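Alpha-galactosidase 1 (Saccharomyces cerevisiae, PDB 3LRK) hydrolyses terminal, non-reducing alpha-D-galactose residues from alpha-galactosides, including galactose oligosaccharides, galactomannans and galactolipids. Local coordinates at residues I343-G348 and M369-E374; E375-S380 and K385-T390. The protein carries 1 engineered substitution. All coordinates share one frame; numbering follows the deposited sequence.

Overall arrangement
Both contacts lie in the C-terminal beta-sandwich domain, which follows the TIM-barrel catalytic domain in this GH27 enzyme. Interaction 1 comes first along the chain and sets strand 342-349, of the large antiparallel sheet, against strand 367-371, which pairs with strand 453-457. Interaction 2 follows directly: the chain runs from that strand through the short helix 373-376 into a turn that packs on helix 385-388. The centres are about 12 Å apart, and helix 373-376 belongs to both. A probable hydrogen bond from Ser-347 OG to Ile-376 O also joins them, so the two form one continuous region from the sandwich interior to its surface, where the turn reaches a neighbouring subunit.

Interaction 1 of 2, residues I343-G348 and M369-E374; sequences IQMWSG and MNTTLE. With NAG (2-acetamido-2-deoxy-beta-D-glucopyranose), chain G.
Met-369 and Ile-343, and, two residues further along each strand, Thr-371 and Met-345, meet between two layers of the C-terminal beta sandwich. Segments 343-348 and 369-371 belong to different sheets, run in roughly the same direction at 37°, and have axes 9.1 Å apart, so side chains rather than backbone bonds join them. Met-369 reaches across from its strand. Its chain bends at the thioether (chi3 74°), which lays the terminal CE against Ile-343 CB at 3.8 Å and close to the Gln-344 carbonyl. Trp-328 and Asn-361, on the two strands flanking 342-349, pack against the same methionine.

Met-345 answers from the other side, crossing Thr-371 at about a right angle, with its SD 3.3 Å from Thr-371 OG1 and 3.8 Å from Thr-371 CB. The hydroxyl oxygen stands anti to its own backbone N (chi1 -172°), a setting that turns it toward the sulfur. Its hydrogen-bond partner is Glu-375 OE1, so this buried polar atom is satisfied although its neighbour across the contact is a thioether.

Between Met-369 and Thr-371, Asn-370 points to the outer side of its strand and carries an N-linked glycan: ND2 is bonded to C1 of the first NAG at 1.4 Å. The acetamido methyl of this sugar reaches toward strand 342-349, its C8 lying 4.1 Å from Ile-343 CD1.

Interaction 2 of 2, residues E375-S380 and K385-T390; sequences EIFFDS and KKLTST
Phe-377 and Ser-380, the first and last residues of a type I beta turn closed by Ser-380 N to Phe-377 O at 3.0 Å, face Lys-386 and Leu-387 on a weakly bonded helical turn, with the CA atoms of Ser-380 and Lys-386 7.1 Å apart. Phe-377 also centres an inverse gamma turn, weakly bonded, as the chain leaves helix 373-376, and its side chain points toward the second segment.

The ring is held between two aliphatic groups. Lys-386 CB lies 4.1 Å above one face, nearer its border than its middle, and Ile-376 CG2 sits over the opposite face. The lysine chain, straight from CG outward (chi2 174°), crosses the phenylalanine side chain at about a right angle, bringing its CD to 3.7 Å from Phe-377 CD2. The same CD is 3.8 Å from Ser-380 OG, so one methylene touches ring and hydroxyl oxygen, in directions nearly at right angles. Leu-387 divides its branches: CD2 rests 3.8 Å from Phe-377 CB, while CD1 approaches the Ser-380 carbonyl oxygen at 3.8 Å.

Trp-391 meets the Phe-377 ring at about 35° and hydrogen-bonds through NE1 to Lys-386 O, so it also holds the backbone of the helical turn. Asp-379, within the beta turn, forms a salt bridge with Arg-220 of a neighbouring subunit.

No hydrogen bond spans the two segments: Lys-386 and Leu-387 offer carbon atoms to the Phe-377 side chain and to both oxygens of Ser-380. Between the segments the contact therefore probably depends on van der Waals packing and burial of apolar surface; the polar tie comes from Trp-391.

Interaction 1 of 2, residues I343-G348 and M369-E374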
loop_
_atom_site.group_PDB
_atom_site.type_symbol
_atom_site.label_atom_id
_atom_site.label_comp_id
_atom_site.label_asym_id
_atom_site.label_seq_id
_atom_site.Cartn_x
_atom_site.Cartn_y
_atom_site.Cartn_z
ATOM N N ILE A 343 -18.856 -9.244 -17.885
ATOM C CA ILE A 343 -19.315 -8.545 -19.081
ATOM C C ILE A 343 -19.046 -7.055 -18.921
ATOM O O ILE A 343 -19.144 -6.515 -17.814
ATOM C CB ILE A 343 -20.816 -8.822 -19.374
ATOM C CG1 ILE A 343 -21.689 -8.491 -18.148
ATOM C CG2 ILE A 343 -20.999 -10.282 -19.813
ATOM C CD1 ILE A 343 -23.165 -8.216 -18.463
ATOM N N GLN A 344 -18.677 -6.400 -20.018
ATOM C CA GLN A 344 -18.306 -4.991 -19.977
ATOM C C GLN A 344 -18.898 -4.228 -21.153
ATOM O O GLN A 344 -19.088 -4.779 -22.241
ATOM C CB GLN A 344 -16.780 -4.816 -19.970
ATOM C CG GLN A 344 -16.022 -5.715 -18.969
ATOM C CD GLN A 344 -14.532 -5.403 -18.892
ATOM O OE1 GLN A 344 -14.005 -4.633 -19.691
ATOM N NE2 GLN A 344 -13.847 -6.011 -17.928
ATOM N N MET A 345 -19.189 -2.960 -20.910
ATOM C CA MET A 345 -19.510 -2.022 -21.969
ATOM C C MET A 345 -18.478 -0.903 -21.975
ATOM O O MET A 345 -18.172 -0.326 -20.923
ATOM C CB MET A 345 -20.885 -1.421 -21.754
ATOM C CG MET A 345 -21.549 -0.977 -23.028
ATOM S SD MET A 345 -22.417 0.583 -22.866
ATOM C CE MET A 345 -21.079 1.630 -23.391
ATOM N N TRP A 346 -17.945 -0.605 -23.157
ATOM C CA TRP A 346 -17.028 0.513 -23.334
ATOM C C TRP A 346 -17.596 1.461 -24.378
ATOM O O TRP A 346 -18.360 1.051 -25.262
ATOM C CB TRP A 346 -15.644 0.030 -23.776
ATOM C CG TRP A 346 -14.879 -0.825 -22.781
ATOM C CD1 TRP A 346 -15.233 -2.062 -22.320
ATOM C CD2 TRP A 346 -13.605 -0.521 -22.175
ATOM N NE1 TRP A 346 -14.275 -2.536 -21.450
ATOM C CE2 TRP A 346 -13.257 -1.618 -21.360
ATOM C CE3 TRP A 346 -12.723 0.571 -22.251
ATOM C CZ2 TRP A 346 -12.080 -1.647 -20.598
ATOM C CZ3 TRP A 346 -11.541 0.532 -21.504
ATOM C CH2 TRP A 346 -11.237 -0.564 -20.685
ATOM N N SER A 347 -17.220 2.730 -24.268
ATOM C CA SER A 347 -17.681 3.774 -25.180
ATOM C C SER A 347 -16.629 4.867 -25.224
ATOM O O SER A 347 -15.985 5.152 -24.208
ATOM C CB SER A 347 -19.025 4.339 -24.717
ATOM O OG SER A 347 -19.497 5.338 -25.604
ATOM N N GLY A 348 -16.453 5.472 -26.394
ATOM C CA GLY A 348 -15.463 6.531 -26.567
ATOM C C GLY A 348 -15.728 7.422 -27.766
ATOM O O GLY A 348 -16.262 6.962 -28.783
ATOM N N MET A 369 -26.804 -9.007 -25.070
ATOM C CA MET A 369 -26.237 -7.819 -24.440
ATOM C C MET A 369 -26.945 -6.581 -24.982
ATOM O O MET A 369 -27.326 -6.529 -26.155
ATOM C CB MET A 369 -24.721 -7.730 -24.677
ATOM C CG MET A 369 -23.903 -8.829 -23.992
ATOM S SD MET A 369 -22.121 -8.505 -23.905
ATOM C CE MET A 369 -22.070 -7.255 -22.616
ATOM N N ASN A 370 -27.146 -5.612 -24.113
ATOM C CA ASN A 370 -27.947 -4.444 -24.377
ATOM C C ASN A 370 -27.404 -3.128 -23.824
ATOM O O ASN A 370 -26.821 -3.121 -22.785
ATOM C CB ASN A 370 -29.355 -4.670 -23.822
ATOM C CG ASN A 370 -29.398 -4.790 -22.320
ATOM O OD1 ASN A 370 -29.677 -3.856 -21.656
ATOM N ND2 ASN A 370 -29.160 -5.962 -21.801
ATOM N N THR A 371 -27.652 -2.021 -24.505
ATOM C CA THR A 371 -27.382 -0.696 -23.970
ATOM C C THR A 371 -28.352 0.332 -24.567
ATOM O O THR A 371 -29.215 -0.016 -25.379
ATOM C CB THR A 371 -25.893 -0.281 -24.169
ATOM O OG1 THR A 371 -25.646 0.939 -23.460
ATOM C CG2 THR A 371 -25.544 -0.106 -25.650
ATOM N N THR A 372 -28.219 1.584 -24.132
ATOM C CA THR A 372 -29.063 2.691 -24.580
ATOM C C THR A 372 -28.160 3.865 -24.923
ATOM O O THR A 372 -26.974 3.845 -24.597
ATOM C CB THR A 372 -30.026 3.157 -23.457
ATOM O OG1 THR A 372 -29.261 3.672 -22.364
ATOM C CG2 THR A 372 -30.915 2.013 -22.950
ATOM N N LEU A 373 -28.721 4.896 -25.557
ATOM C CA LEU A 373 -27.984 6.134 -25.833
ATOM C C LEU A 373 -27.477 6.820 -24.565
ATOM O O LEU A 373 -26.408 7.444 -24.579
ATOM C CB LEU A 373 -28.833 7.121 -26.645
ATOM C CG LEU A 373 -29.202 6.774 -28.093
ATOM C CD1 LEU A 373 -30.141 7.845 -28.657
ATOM C CD2 LEU A 373 -27.964 6.617 -28.976
ATOM N N GLU A 374 -28.246 6.710 -23.481
ATOM C CA GLU A 374 -27.873 7.309 -22.191
ATOM C C GLU A 374 -26.572 6.713 -21.653
ATOM O O GLU A 374 -25.718 7.449 -21.166
ATOM C CB GLU A 374 -29.001 7.173 -21.156
ATOM C CG GLU A 374 -30.307 7.882 -21.542
ATOM C CD GLU A 374 -31.335 7.929 -20.413
ATOM O OE1 GLU A 374 -31.093 7.330 -19.340
ATOM O OE2 GLU A 374 -32.393 8.573 -20.599
HETATM C C1 NAG G . -28.879 -6.642 -20.563
HETATM C C2 NAG G . -28.297 -6.291 -19.185
HETATM C C3 NAG G . -28.452 -7.438 -18.176
HETATM C C4 NAG G . -29.886 -7.970 -18.136
HETATM C C5 NAG G . -30.430 -8.199 -19.552
HETATM C C6 NAG G . -31.923 -8.518 -19.516
HETATM C C7 NAG G . -26.466 -4.765 -18.677
HETATM C C8 NAG G . -24.981 -4.547 -18.684
HETATM N N2 NAG G . -26.905 -5.871 -19.277
HETATM O O3 NAG G . -28.091 -6.999 -16.885
HETATM O O4 NAG G . -29.924 -9.168 -17.386
HETATM O O5 NAG G . -30.224 -7.065 -20.386
HETATM O O6 NAG G . -32.111 -9.879 -19.839
HETATM O O7 NAG G . -27.212 -3.948 -18.132
#

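Interaction 2 of 2, residues E375-S380 and K385-T390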
loop_
_atom_site.group_PDB
_atom_site.type_symbol
_atom_site.label_atom_id
_atom_site.label_comp_id
_atom_site.label_asym_id
_atom_site.label_seq_id
_atom_site.Cartn_x
_atom_site.Cartn_y
_atom_site.Cartn_z
ATOM N N GLU A 375 -26.427 5.391 -21.772
ATOM C CA GLU A 375 -25.209 4.679 -21.358
ATOM C C GLU A 375 -24.045 4.919 -22.309
ATOM O O GLU A 375 -22.918 5.150 -21.862
ATOM C CB GLU A 375 -25.451 3.176 -21.253
ATOM C CG GLU A 375 -26.361 2.737 -20.126
ATOM C CD GLU A 375 -26.242 1.250 -19.847
ATOM O OE1 GLU A 375 -25.970 0.475 -20.791
ATOM O OE2 GLU A 375 -26.409 0.859 -18.670
ATOM N N ILE A 376 -24.316 4.836 -23.612
ATOM C CA ILE A 376 -23.309 5.096 -24.645
ATOM C C ILE A 376 -22.723 6.503 -24.502
ATOM O O ILE A 376 -21.500 6.675 -24.473
ATOM C CB ILE A 376 -23.885 4.905 -26.070
ATOM C CG1 ILE A 376 -24.165 3.424 -26.337
ATOM C CG2 ILE A 376 -22.941 5.490 -27.116
ATOM C CD1 ILE A 376 -25.105 3.164 -27.516
ATOM N N PHE A 377 -23.598 7.499 -24.398
ATOM C CA PHE A 377 -23.171 8.877 -24.253
ATOM C C PHE A 377 -23.205 9.267 -22.780
ATOM O O PHE A 377 -23.970 10.142 -22.336
ATOM C CB PHE A 377 -23.985 9.794 -25.170
ATOM C CG PHE A 377 -23.798 9.479 -26.630
ATOM C CD1 PHE A 377 -24.747 8.734 -27.324
ATOM C CD2 PHE A 377 -22.656 9.908 -27.306
ATOM C CE1 PHE A 377 -24.566 8.432 -28.675
ATOM C CE2 PHE A 377 -22.465 9.613 -28.653
ATOM C CZ PHE A 377 -23.421 8.874 -29.340
ATOM N N PHE A 378 -22.311 8.591 -22.054
ATOM C CA PHE A 378 -22.226 8.566 -20.598
ATOM C C PHE A 378 -22.008 9.919 -19.910
ATOM O O PHE A 378 -22.395 10.074 -18.750
ATOM C CB PHE A 378 -21.132 7.560 -20.162
ATOM C CG PHE A 378 -19.798 7.778 -20.842
ATOM C CD1 PHE A 378 -18.871 8.675 -20.320
ATOM C CD2 PHE A 378 -19.474 7.092 -22.014
ATOM C CE1 PHE A 378 -17.643 8.898 -20.956
ATOM C CE2 PHE A 378 -18.246 7.307 -22.659
ATOM C CZ PHE A 378 -17.329 8.204 -22.129
ATOM N N ASP A 379 -21.369 10.875 -20.588
ATOM C CA ASP A 379 -21.184 12.218 -20.017
ATOM C C ASP A 379 -22.131 13.274 -20.613
ATOM O O ASP A 379 -21.911 14.476 -20.438
ATOM C CB ASP A 379 -19.727 12.688 -20.128
ATOM C CG ASP A 379 -18.769 11.885 -19.238
ATOM O OD1 ASP A 379 -19.227 11.173 -18.315
ATOM O OD2 ASP A 379 -17.545 11.975 -19.476
ATOM N N SER A 380 -23.178 12.818 -21.301
ATOM C CA SER A 380 -24.195 13.711 -21.869
ATOM C C SER A 380 -25.396 13.862 -20.942
ATOM O O SER A 380 -25.879 12.875 -20.370
ATOM C CB SER A 380 -24.656 13.205 -23.243
ATOM O OG SER A 380 -23.587 13.222 -24.175
ATOM N N LYS A 385 -28.222 17.168 -27.311
ATOM C CA LYS A 385 -28.465 16.786 -28.702
ATOM C C LYS A 385 -28.008 15.370 -29.055
ATOM O O LYS A 385 -28.564 14.755 -29.955
ATOM C CB LYS A 385 -27.954 17.843 -29.691
ATOM C CG LYS A 385 -28.979 18.973 -29.890
ATOM C CD LYS A 385 -28.685 19.867 -31.098
ATOM C CE LYS A 385 -29.672 21.040 -31.156
ATOM N NZ LYS A 385 -29.608 21.799 -32.452
ATOM N N LYS A 386 -27.024 14.844 -28.327
ATOM C CA LYS A 386 -26.607 13.448 -28.505
ATOM C C LYS A 386 -27.666 12.447 -28.024
ATOM O O LYS A 386 -27.851 11.395 -28.637
ATOM C CB LYS A 386 -25.251 13.185 -27.833
ATOM C CG LYS A 386 -24.066 13.757 -28.602
ATOM C CD LYS A 386 -22.754 13.602 -27.836
ATOM C CE LYS A 386 -21.557 13.965 -28.709
ATOM N NZ LYS A 386 -20.284 14.079 -27.932
ATOM N N LEU A 387 -28.362 12.780 -26.937
ATOM C CA LEU A 387 -29.363 11.876 -26.356
ATOM C C LEU A 387 -30.726 12.002 -27.037
ATOM O O LEU A 387 -31.569 11.112 -26.927
ATOM C CB LEU A 387 -29.497 12.083 -24.837
ATOM C CG LEU A 387 -28.333 11.679 -23.915
ATOM C CD1 LEU A 387 -28.813 11.571 -22.469
ATOM C CD2 LEU A 387 -27.697 10.371 -24.350
ATOM N N THR A 388 -30.911 13.115 -27.742
ATOM C CA THR A 388 -32.160 13.459 -28.419
ATOM C C THR A 388 -32.132 13.051 -29.901
ATOM O O THR A 388 -33.172 13.042 -30.567
ATOM C CB THR A 388 -32.433 14.976 -28.247
ATOM O OG1 THR A 388 -32.915 15.210 -26.919
ATOM C CG2 THR A 388 -33.454 15.502 -29.245
ATOM N N SER A 389 -30.949 12.696 -30.399
ATOM C CA SER A 389 -30.758 12.337 -31.808
ATOM C C SER A 389 -30.810 10.841 -32.059
ATOM O O SER A 389 -30.683 10.036 -31.131
ATOM C CB SER A 389 -29.420 12.871 -32.324
ATOM O OG SER A 389 -29.374 14.280 -32.254
ATOM N N THR A 390 -30.985 10.480 -33.330
ATOM C CA THR A 390 -30.955 9.085 -33.765
ATOM C C THR A 390 -29.576 8.778 -34.358
ATOM O O THR A 390 -29.010 9.595 -35.093
ATOM C CB THR A 390 -32.112 8.787 -34.760
ATOM O OG1 THR A 390 -33.362 8.944 -34.079
ATOM C CG2 THR A 390 -32.033 7.368 -35.317
#